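Local structure of Alpha/beta hydrolase (Pectobacterium atrosepticum SCRI1043, 3BDV) at residues A[105-113]-A[136-147]. The protein is an uncharacterized alpha/beta-hydrolase-fold protein that binds calcium and probably acts as a serine hydrolase. Sequence-based numbering, arbitrary orientation. Where two conformers were deposited one is given.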
# COMPACT_ATOMS: atom_id res chain seq x y z
N VAL A 105 -2.47 0.74 -3.35
CA VAL A 105 -3.21 -0.20 -4.17
C VAL A 105 -4.69 0.13 -4.03
O VAL A 105 -5.24 0.04 -2.94
CB VAL A 105 -2.98 -1.65 -3.71
CG1 VAL A 105 -3.85 -2.63 -4.60
CG2 VAL A 105 -1.46 -1.99 -3.73
N ALA A 106 -5.31 0.51 -5.14
CA ALA A 106 -6.74 0.92 -5.13
C ALA A 106 -6.99 1.99 -4.05
O ALA A 106 -7.88 1.87 -3.20
CB ALA A 106 -7.70 -0.29 -4.94
N PRO A 107 -6.22 3.09 -4.10
CA PRO A 107 -6.52 4.18 -3.18
C PRO A 107 -7.95 4.64 -3.43
O PRO A 107 -8.39 4.69 -4.58
CB PRO A 107 -5.52 5.26 -3.58
CG PRO A 107 -5.27 5.05 -4.90
CD PRO A 107 -5.26 3.54 -5.12
N ALA A 108 -8.67 4.95 -2.36
CA ALA A 108 -10.02 5.44 -2.52
C ALA A 108 -10.00 6.96 -2.84
O ALA A 108 -9.13 7.67 -2.37
CB ALA A 108 -10.83 5.13 -1.25
N GLU A 109 -11.01 7.44 -3.56
CA GLU A 109 -11.26 8.86 -3.69
C GLU A 109 -11.52 9.41 -2.28
O GLU A 109 -12.39 8.93 -1.56
CB GLU A 109 -12.48 9.06 -4.62
CG GLU A 109 -12.83 10.48 -4.92
CD GLU A 109 -11.82 11.16 -5.82
OE1 GLU A 109 -11.69 10.75 -6.99
OE2 GLU A 109 -11.17 12.11 -5.36
N PRO A 110 -10.73 10.42 -1.87
CA PRO A 110 -10.94 10.94 -0.50
C PRO A 110 -12.37 11.34 -0.08
O PRO A 110 -12.80 11.12 1.07
CB PRO A 110 -9.97 12.10 -0.45
CG PRO A 110 -8.88 11.69 -1.34
CD PRO A 110 -9.52 11.01 -2.48
N MSE A 111 -13.15 11.83 -1.02
CA MSE A 111 -14.51 12.22 -0.70
C MSE A 111 -15.35 11.05 -0.22
O MSE A 111 -16.27 11.26 0.59
CB MSE A 111 -15.15 12.92 -1.91
CG MSE A 111 -16.62 13.33 -1.77
SE MSE A 111 -16.67 15.00 -0.90
CE MSE A 111 -16.03 16.15 -2.37
N ARG A 112 -15.10 9.83 -0.72
CA ARG A 112 -15.89 8.69 -0.32
C ARG A 112 -15.85 8.45 1.17
O ARG A 112 -16.72 7.82 1.69
CB ARG A 112 -15.39 7.42 -0.99
CG ARG A 112 -15.42 7.45 -2.51
CD ARG A 112 -16.79 7.38 -3.09
NE ARG A 112 -17.53 8.61 -3.07
CZ ARG A 112 -17.34 9.62 -3.92
NH1 ARG A 112 -16.40 9.55 -4.86
NH2 ARG A 112 -18.13 10.69 -3.86
N PHE A 113 -14.80 8.90 1.82
CA PHE A 113 -14.67 8.74 3.25
C PHE A 113 -14.59 10.10 3.95
O PHE A 113 -14.16 10.20 5.11
CB PHE A 113 -13.42 7.90 3.55
CG PHE A 113 -13.53 6.47 3.13
CD1 PHE A 113 -14.30 5.60 3.84
CD2 PHE A 113 -12.85 6.01 2.02
CE1 PHE A 113 -14.39 4.29 3.42
CE2 PHE A 113 -12.90 4.72 1.65
CZ PHE A 113 -13.69 3.85 2.32
N ASP A 136 -13.35 -0.11 -9.99
CA ASP A 136 -13.24 -0.01 -8.55
C ASP A 136 -14.33 0.94 -8.10
O ASP A 136 -14.29 2.10 -8.46
CB ASP A 136 -11.88 0.58 -8.19
CG ASP A 136 -11.69 0.74 -6.72
OD1 ASP A 136 -12.65 0.52 -5.95
OD2 ASP A 136 -10.56 1.07 -6.31
N PRO A 137 -15.27 0.48 -7.28
CA PRO A 137 -16.35 1.41 -6.88
C PRO A 137 -15.91 2.67 -6.16
O PRO A 137 -16.66 3.66 -6.17
CB PRO A 137 -17.22 0.53 -5.97
CG PRO A 137 -17.06 -0.83 -6.58
CD PRO A 137 -15.59 -0.90 -6.83
N LEU A 138 -14.75 2.65 -5.54
CA LEU A 138 -14.35 3.79 -4.72
C LEU A 138 -13.42 4.75 -5.42
O LEU A 138 -13.15 5.80 -4.88
CB LEU A 138 -13.73 3.33 -3.39
CG LEU A 138 -14.67 2.48 -2.53
CD1 LEU A 138 -14.15 2.27 -1.13
CD2 LEU A 138 -16.09 3.11 -2.60
N MSE A 139 -12.97 4.43 -6.64
CA MSE A 139 -12.06 5.32 -7.37
C MSE A 139 -12.14 5.09 -8.87
O MSE A 139 -11.87 4.00 -9.34
CB MSE A 139 -10.62 5.14 -6.85
CG MSE A 139 -9.56 6.00 -7.54
SE MSE A 139 -9.55 7.84 -7.08
CE MSE A 139 -8.22 7.84 -5.62
N SER A 140 -12.56 6.11 -9.62
CA SER A 140 -12.59 5.96 -11.10
C SER A 140 -11.16 5.94 -11.59
O SER A 140 -10.27 6.52 -10.96
CB SER A 140 -13.35 7.08 -11.83
OG SER A 140 -12.71 8.34 -11.72
N PHE A 141 -10.95 5.30 -12.73
CA PHE A 141 -9.60 5.28 -13.29
C PHE A 141 -9.06 6.67 -13.62
O PHE A 141 -7.89 6.98 -13.37
CB PHE A 141 -9.52 4.36 -14.51
CG PHE A 141 -8.13 4.21 -15.01
CD1 PHE A 141 -7.25 3.40 -14.34
CD2 PHE A 141 -7.69 4.93 -16.12
CE1 PHE A 141 -5.92 3.28 -14.77
CE2 PHE A 141 -6.38 4.82 -16.55
CZ PHE A 141 -5.49 4.01 -15.88
N THR A 142 -9.90 7.55 -14.16
CA THR A 142 -9.40 8.86 -14.55
C THR A 142 -9.02 9.65 -13.31
O THR A 142 -8.05 10.40 -13.34
CB THR A 142 -10.35 9.60 -15.52
OG1 THR A 142 -11.60 9.78 -14.91
CG2 THR A 142 -10.54 8.77 -16.80
N ARG A 143 -9.74 9.45 -12.20
CA ARG A 143 -9.37 10.12 -10.96
C ARG A 143 -8.13 9.52 -10.34
O ARG A 143 -7.35 10.25 -9.70
CB ARG A 143 -10.52 10.14 -9.94
CG ARG A 143 -11.59 11.10 -10.30
CD ARG A 143 -11.19 12.54 -10.21
NE ARG A 143 -11.00 12.96 -8.83
CZ ARG A 143 -10.70 14.18 -8.44
NH1 ARG A 143 -10.46 15.11 -9.32
NH2 ARG A 143 -10.61 14.46 -7.13
N ALA A 144 -7.95 8.21 -10.50
CA ALA A 144 -6.68 7.56 -10.10
C ALA A 144 -5.52 8.23 -10.84
O ALA A 144 -4.50 8.59 -10.20
CB ALA A 144 -6.69 6.05 -10.39
N GLN A 145 -5.70 8.48 -12.14
CA GLN A 145 -4.69 9.22 -12.91
C GLN A 145 -4.41 10.61 -12.37
O GLN A 145 -3.24 11.04 -12.29
CB GLN A 145 -5.07 9.30 -14.34
CG GLN A 145 -5.03 7.94 -15.05
CD GLN A 145 -5.38 8.09 -16.51
OE1 GLN A 145 -6.54 8.36 -16.87
NE2 GLN A 145 -4.37 7.92 -17.37
N TYR A 146 -5.48 11.32 -12.03
CA TYR A 146 -5.38 12.67 -11.40
C TYR A 146 -4.55 12.61 -10.13
O TYR A 146 -3.60 13.41 -9.90
CB TYR A 146 -6.79 13.23 -11.09
CG TYR A 146 -6.77 14.44 -10.19
CD1 TYR A 146 -6.50 15.70 -10.69
CD2 TYR A 146 -7.00 14.31 -8.81
CE1 TYR A 146 -6.47 16.79 -9.87
CE2 TYR A 146 -6.96 15.41 -7.97
CZ TYR A 146 -6.68 16.63 -8.50
OH TYR A 146 -6.64 17.70 -7.63
N TRP A 147 -4.92 11.71 -9.23
CA TRP A 147 -4.21 11.62 -7.97
C TRP A 147 -2.76 11.15 -8.14
O TRP A 147 -1.87 11.71 -7.52
CB TRP A 147 -4.96 10.72 -7.01
CG TRP A 147 -6.20 11.38 -6.46
CD1 TRP A 147 -7.50 11.11 -6.77
CD2 TRP A 147 -6.22 12.44 -5.52
NE1 TRP A 147 -8.33 11.95 -6.06
CE2 TRP A 147 -7.55 12.78 -5.28
CE3 TRP A 147 -5.22 13.14 -4.84
CZ2 TRP A 147 -7.91 13.80 -4.42
CZ3 TRP A 147 -5.59 14.12 -3.95
CH2 TRP A 147 -6.91 14.45 -3.75
O HOH W 1 -10.63 2.16 -3.86
O HOH W 2 -13.22 8.73 -8.09
O HOH W 3 -14.91 7.46 -6.20
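Two loops of the alpha/beta-hydrolase fold meet here. One follows strand 99-105. The other carries Asp136 and leads into helix 141-151. Glu109 joins them with its carboxylate. Arg143 grips Glu109 side-on, NE to OE1 and NH2 to OE2, both at 3.0 Å and both on the syn side. The oxygens lie in the guanidinium plane, but the carboxylate is turned 33° from it. Trp147 NE1 adds a bond of 2.9 Å to Glu109 OE2, coming from the opposite face of the carboxylate to Arg143 NH2. OE2 takes two protein donors, which should favour the charged form of Glu109. Its CG lies anti to the backbone N (chi1 -177°), and a bend at chi2 brings the acid to the helix. Water 2 links Glu109 OE1 to N of Ser140, the helix N-cap, whose OG accepts from Arg143 N.

The backbones are tied by Glu109 N to Leu138 O, 3.0 Å and nearly straight. Selenomethionine Met139 bends at chi2 and chi3, placing its CE 3.4 Å from Ala108 O. Pro110 CD meets Trp147 CZ2 obliquely, and Tyr146 CE2 lies over one face of the indole. Leu138 CD1 meets Phe113 CZ at 3.8 Å.

Asp136 OD1 accepts from Leu138 N, forming an Asx turn, and bonds His163. This pairing is consistent with the acid and histidine of a catalytic triad, with Ser82 at the probable nucleophile elbow. Pro107 packs on strand 128-132 and on helix 83-93, which Ala108 also touches. Phe141 and Ala144 seat helix 141-151 against strand 128-132, and Phe141 reaches strand 154-157.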